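Local coordinates for msDPBB_sym2 protein (Synthetic construct, PDB 7DWW) that is a computationally designed double-psi beta-barrel, probably made to reproduce the core fold of RNA polymerase from few amino acid types rather than to catalyse a reaction, at residues R23-E26 against E27-R30; G33-V36 against G37-V40. All blocks are in the same frame, centred on the assembly; numbering follows the deposited sequence.

Contact 1. Residues R23-E26 against E27-R30; sequences RMDE and ELMR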
ATOM      1  N   ARG A  23       2.224  -1.765  -3.044  1.00 28.39           N
ATOM      2  CA  ARG A  23       3.079  -2.923  -2.866  1.00 26.70           C
ATOM      3  C   ARG A  23       3.330  -3.132  -1.376  1.00 28.05           C
ATOM      4  O   ARG A  23       3.744  -2.204  -0.677  1.00 23.58           O
ATOM      5  CB  ARG A  23       4.395  -2.776  -3.641  1.00 35.77           C
ATOM      6  CG  ARG A  23       4.147  -2.474  -5.151  1.00 41.72           C
ATOM      7  CD  ARG A  23       5.401  -2.671  -6.024  1.00 52.28           C
ATOM      8  NE  ARG A  23       5.631  -4.082  -6.321  1.00 57.84           N
ATOM      9  CZ  ARG A  23       5.113  -4.718  -7.369  1.00 52.89           C
ATOM     10  NH1 ARG A  23       4.353  -4.063  -8.231  1.00 54.21           N
ATOM     11  NH2 ARG A  23       5.359  -6.009  -7.552  1.00 48.89           N
ATOM     12  N   MET A  24       3.033  -4.347  -0.915  1.00 27.26           N
ATOM     13  CA  MET A  24       3.087  -4.772   0.479  1.00 33.34           C
ATOM     14  C   MET A  24       3.844  -6.088   0.553  1.00 34.31           C
ATOM     15  O   MET A  24       3.767  -6.901  -0.370  1.00 30.83           O
ATOM     16  CB  MET A  24       1.674  -4.979   1.036  1.00 32.75           C
ATOM     17  CG  MET A  24       0.802  -3.741   1.019  1.00 38.05           C
ATOM     18  SD  MET A  24      -0.923  -4.184   1.362  1.00 43.43           S
ATOM     19  CE  MET A  24      -0.687  -5.006   2.935  1.00 36.83           C
ATOM     20  N   ASP A  25       4.566  -6.313   1.652  1.00 32.61           N
ATOM     21  CA  ASP A  25       5.329  -7.558   1.758  1.00 34.34           C
ATOM     22  C   ASP A  25       4.395  -8.741   2.010  1.00 29.30           C
ATOM     23  O   ASP A  25       3.243  -8.595   2.460  1.00 26.75           O
ATOM     24  CB  ASP A  25       6.387  -7.478   2.869  1.00 44.40           C
ATOM     25  CG  ASP A  25       5.770  -7.428   4.247  1.00 44.92           C
ATOM     26  OD1 ASP A  25       5.439  -6.328   4.733  1.00 51.04           O
ATOM     27  OD2 ASP A  25       5.539  -8.511   4.815  1.00 40.03           O
ATOM     28  N   GLU A  26       4.894  -9.936   1.685  1.00 30.10           N
ATOM     29  CA  GLU A  26       4.074 -11.144   1.773  1.00 36.12           C
ATOM     30  C   GLU A  26       3.464 -11.341   3.171  1.00 37.60           C
ATOM     31  O   GLU A  26       2.277 -11.661   3.306  1.00 31.07           O
ATOM     32  CB  GLU A  26       4.888 -12.376   1.376  1.00 39.86           C
ATOM     33  CG  GLU A  26       4.218 -13.698   1.769  1.00 50.00           C
ATOM     34  CD  GLU A  26       4.287 -14.765   0.688  1.00 64.85           C
ATOM     35  OE1 GLU A  26       3.317 -15.547   0.548  1.00 73.27           O
ATOM     36  OE2 GLU A  26       5.313 -14.822  -0.021  1.00 71.75           O
ATOM     37  N   GLU A  27       4.256 -11.182   4.232  1.00 33.41           N
ATOM     38  CA  GLU A  27       3.706 -11.405   5.568  1.00 39.28           C
ATOM     39  C   GLU A  27       2.530 -10.477   5.839  1.00 37.91           C
ATOM     40  O   GLU A  27       1.522 -10.886   6.432  1.00 33.59           O
ATOM     41  CB  GLU A  27       4.784 -11.227   6.637  1.00 42.98           C
ATOM     42  CG  GLU A  27       5.668 -12.416   6.741  1.00 59.86           C
ATOM     43  CD  GLU A  27       6.650 -12.310   7.879  1.00 70.08           C
ATOM     44  OE1 GLU A  27       6.330 -11.654   8.888  1.00 68.44           O
ATOM     45  OE2 GLU A  27       7.752 -12.867   7.740  1.00 77.82           O
ATOM     46  N   LEU A  28       2.680  -9.213   5.452  1.00 30.94           N
ATOM     47  CA  LEU A  28       1.637  -8.243   5.739  1.00 31.11           C
ATOM     48  C   LEU A  28       0.387  -8.520   4.900  1.00 27.97           C
ATOM     49  O   LEU A  28      -0.745  -8.429   5.403  1.00 28.11           O
ATOM     50  CB  LEU A  28       2.174  -6.833   5.508  1.00 26.20           C
ATOM     51  CG  LEU A  28       1.254  -5.723   5.993  1.00 33.07           C
ATOM     52  CD1 LEU A  28       0.897  -5.916   7.437  1.00 36.36           C
ATOM     53  CD2 LEU A  28       1.894  -4.359   5.747  1.00 35.01           C
ATOM     54  N   MET A  29       0.570  -8.868   3.612  1.00 25.24           N
ATOM     55  CA  MET A  29      -0.578  -9.282   2.798  1.00 28.22           C
ATOM     56  C   MET A  29      -1.266 -10.492   3.397  1.00 31.05           C
ATOM     57  O   MET A  29      -2.495 -10.575   3.381  1.00 30.03           O
ATOM     58  CB  MET A  29      -0.157  -9.615   1.360  1.00 23.13           C
ATOM     59  CG  MET A  29       0.433  -8.410   0.595  1.00 23.95           C
ATOM     60  SD  MET A  29       0.834  -8.838  -1.109  1.00 28.84           S
ATOM     61  CE  MET A  29      -0.793  -9.389  -1.655  1.00 25.83           C
ATOM     62  N   ARG A  30      -0.491 -11.465   3.907  1.00 33.88           N
ATOM     63  CA  ARG A  30      -1.097 -12.673   4.478  1.00 34.50           C
ATOM     64  C   ARG A  30      -1.954 -12.325   5.688  1.00 37.38           C
ATOM     65  O   ARG A  30      -3.090 -12.808   5.827  1.00 38.74           O
ATOM     66  CB  ARG A  30      -0.022 -13.678   4.889  1.00 41.72           C
ATOM     67  CG  ARG A  30       0.436 -14.639   3.837  1.00 50.63           C
ATOM     68  CD  ARG A  30       1.587 -15.498   4.348  1.00 56.34           C
ATOM     69  NE  ARG A  30       1.118 -16.773   4.886  1.00 68.46           N
ATOM     70  CZ  ARG A  30       1.434 -17.961   4.372  1.00 67.75           C
ATOM     71  NH1 ARG A  30       2.217 -18.032   3.302  1.00 66.57           N
ATOM     72  NH2 ARG A  30       0.965 -19.069   4.926  1.00 70.22           N
TER
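With Asp25 CG set between its own backbone N and carbonyl carbon (chi1 69°), the carboxylate swings forward over the first helical turn, where OD2 accepts from Leu28 N at 3.0 Å. The amide meets OD2 from above the carboxylate plane, 49° out of it, while OD1 lies 3.4 Å from Leu28 CB. With an alanine here, Leu28 N would probably be left without its side-chain capping acceptor, and the first turn of the helix would probably be held less firmly at its start. The backbone continues the pattern: Met29 N gives a nearly straight bond to Asp25 O (2.9 Å, 174°), and Arg30 N bonds to Glu26 O at 2.8 Å. On the side facing the barrel strands, Met24 bends at its last torsion and brings CE to 3.7 Å from Leu28 CG, the two side chains crossing at about a right angle. Met24 CB meets Met29 CG on the way, and Val52 of strand 47-54 touches both methionines. On the exposed side, Glu26 and Arg30 run alongside each other, pointing the same way, in a long salt bridge from OE1 to NH1 (3.9 Å). The whole is an aspartate N-cap at a strand-to-helix junction of the barrel.

Contact 2. Residues G33-V36 against G37-V40; sequences GVKV and GDLV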
ATOM      1  N   GLY A  33      -5.013 -10.716   4.725  1.00 32.64           N
ATOM      2  CA  GLY A  33      -5.879 -11.693   4.046  1.00 32.61           C
ATOM      3  C   GLY A  33      -6.130 -11.305   2.601  1.00 33.09           C
ATOM      4  O   GLY A  33      -7.220 -11.519   2.119  1.00 32.89           O
ATOM      5  N   VAL A  34      -5.146 -10.703   1.954  1.00 28.32           N
ATOM      6  CA  VAL A  34      -5.304 -10.360   0.519  1.00 29.61           C
ATOM      7  C   VAL A  34      -4.273 -11.159  -0.263  1.00 27.71           C
ATOM      8  O   VAL A  34      -3.284 -11.574   0.288  1.00 28.84           O
ATOM      9  CB  VAL A  34      -5.108  -8.862   0.234  1.00 28.20           C
ATOM     10  CG1 VAL A  34      -6.245  -8.022   0.765  1.00 29.86           C
ATOM     11  CG2 VAL A  34      -3.777  -8.385   0.750  1.00 25.11           C
ATOM     12  N   LYS A  35      -4.589 -11.364  -1.522  1.00 26.53           N
ATOM     13  CA  LYS A  35      -3.677 -12.028  -2.476  1.00 29.79           C
ATOM     14  C   LYS A  35      -3.342 -10.999  -3.557  1.00 26.51           C
ATOM     15  O   LYS A  35      -4.021  -9.998  -3.667  1.00 24.76           O
ATOM     16  CB  LYS A  35      -4.348 -13.251  -3.105  1.00 29.88           C
ATOM     17  CG  LYS A  35      -5.537 -12.924  -3.984  1.00 30.69           C
ATOM     18  CD  LYS A  35      -6.273 -14.133  -4.474  1.00 39.85           C
ATOM     19  CE  LYS A  35      -7.473 -13.763  -5.309  1.00 39.69           C
ATOM     20  NZ  LYS A  35      -8.531 -13.168  -4.477  1.00 39.10           N
ATOM     21  N   VAL A  36      -2.331 -11.298  -4.357  1.00 26.08           N
ATOM     22  CA  VAL A  36      -1.913 -10.352  -5.420  1.00 27.08           C
ATOM     23  C   VAL A  36      -3.093 -10.003  -6.327  1.00 29.95           C
ATOM     24  O   VAL A  36      -3.799 -10.900  -6.736  1.00 29.12           O
ATOM     25  CB  VAL A  36      -0.722 -10.928  -6.194  1.00 29.96           C
ATOM     26  CG1 VAL A  36      -0.421 -10.126  -7.440  1.00 30.07           C
ATOM     27  CG2 VAL A  36       0.489 -11.017  -5.300  1.00 29.60           C
ATOM     28  N   GLY A  37      -3.322  -8.710  -6.529  1.00 26.70           N
ATOM     29  CA  GLY A  37      -4.380  -8.241  -7.434  1.00 28.43           C
ATOM     30  C   GLY A  37      -5.666  -7.847  -6.740  1.00 31.69           C
ATOM     31  O   GLY A  37      -6.508  -7.285  -7.391  1.00 34.40           O
ATOM     32  N   ASP A  38      -5.782  -8.099  -5.445  1.00 28.44           N
ATOM     33  CA  ASP A  38      -7.022  -7.754  -4.718  1.00 22.43           C
ATOM     34  C   ASP A  38      -7.167  -6.242  -4.566  1.00 27.48           C
ATOM     35  O   ASP A  38      -6.188  -5.542  -4.563  1.00 24.79           O
ATOM     36  CB  ASP A  38      -7.005  -8.354  -3.312  1.00 24.92           C
ATOM     37  CG  ASP A  38      -7.408  -9.810  -3.204  1.00 30.26           C
ATOM     38  OD1 ASP A  38      -8.004 -10.307  -4.133  1.00 32.96           O
ATOM     39  OD2 ASP A  38      -7.104 -10.416  -2.191  1.00 30.02           O
ATOM     40  N   LEU A  39      -8.401  -5.780  -4.481  1.00 25.89           N
ATOM     41  CA  LEU A  39      -8.674  -4.379  -4.150  1.00 29.30           C
ATOM     42  C   LEU A  39      -8.533  -4.171  -2.647  1.00 30.15           C
ATOM     43  O   LEU A  39      -8.955  -5.023  -1.853  1.00 27.13           O
ATOM     44  CB  LEU A  39     -10.084  -3.978  -4.559  1.00 35.09           C
ATOM     45  CG  LEU A  39     -10.463  -3.760  -6.017  1.00 43.01           C
ATOM     46  CD1 LEU A  39     -11.909  -3.452  -6.011  1.00 44.34           C
ATOM     47  CD2 LEU A  39      -9.667  -2.609  -6.616  1.00 41.06           C
ATOM     48  N   VAL A  40      -7.958  -3.018  -2.253  1.00 24.59           N
ATOM     49  CA  VAL A  40      -7.854  -2.610  -0.859  1.00 30.92           C
ATOM     50  C   VAL A  40      -8.206  -1.143  -0.842  1.00 31.08           C
ATOM     51  O   VAL A  40      -8.019  -0.432  -1.835  1.00 29.34           O
ATOM     52  CB  VAL A  40      -6.436  -2.816  -0.251  1.00 22.55           C
ATOM     53  CG1 VAL A  40      -6.122  -4.307  -0.105  1.00 27.11           C
ATOM     54  CG2 VAL A  40      -5.407  -2.054  -1.044  1.00 28.57           C
TER
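Lys35 and Asp38 cross at about a right angle, and the carboxylate of Asp38 is shared between the two ends of the lysine. Asp38 OD1 turns its syn lone pair to Lys35 NZ, 2.9 Å away in a salt bridge, while OD2 takes the backbone amide, Lys35 N, at 2.8 Å along an almost straight path (172°). That amide comes from above the carboxylate plane; with each oxygen gripped by a different donor, the group is probably restrained in its rotation. The lysine can fold back because CG sits between its backbone N and carbonyl carbon (chi1 66°) and the otherwise extended chain bends at chi4; CG itself passes 3.5 Å from Asp38 OD2. The backbone between them makes a type II beta turn from Lys35 to Asp38, closed by Asp38 N to Lys35 O at 3.1 Å, with Gly37 at positive phi, where a CB would clash with Val36 O. The turn delivers the chain into strand 39-43. Val34 slants across Asp38, its CB 3.5 Å from OD2, and so lines one flank of the carboxylate with hydrocarbon. Farther in, Val34 CG1 touches Val40 CG1 at 3.8 Å, the two valines crossing roughly at right angles among Met29, Leu32, Val52 and Ile85.

Followed from the N terminus, the chain leaves strand 21-24 and at once makes contact 1, a tight local turn into helix 26-32. Contact 2 opens only after that helix has ended, and closes the turn from which strand 39-43 sets out; the two are in series, neither nested nor crossed, with centres about 9 Å apart. The helix joins them directly. Gly33, with positive phi, is the C' residue of a Schellman motif in which Val34 N probably bonds to Met29 O, while Met29 CE packs on the backbone of Lys35 and Val36. Together they tie a strand-helix-strand unit to one mixed sheet, where strand 47-54 runs between 21-24 and 39-43.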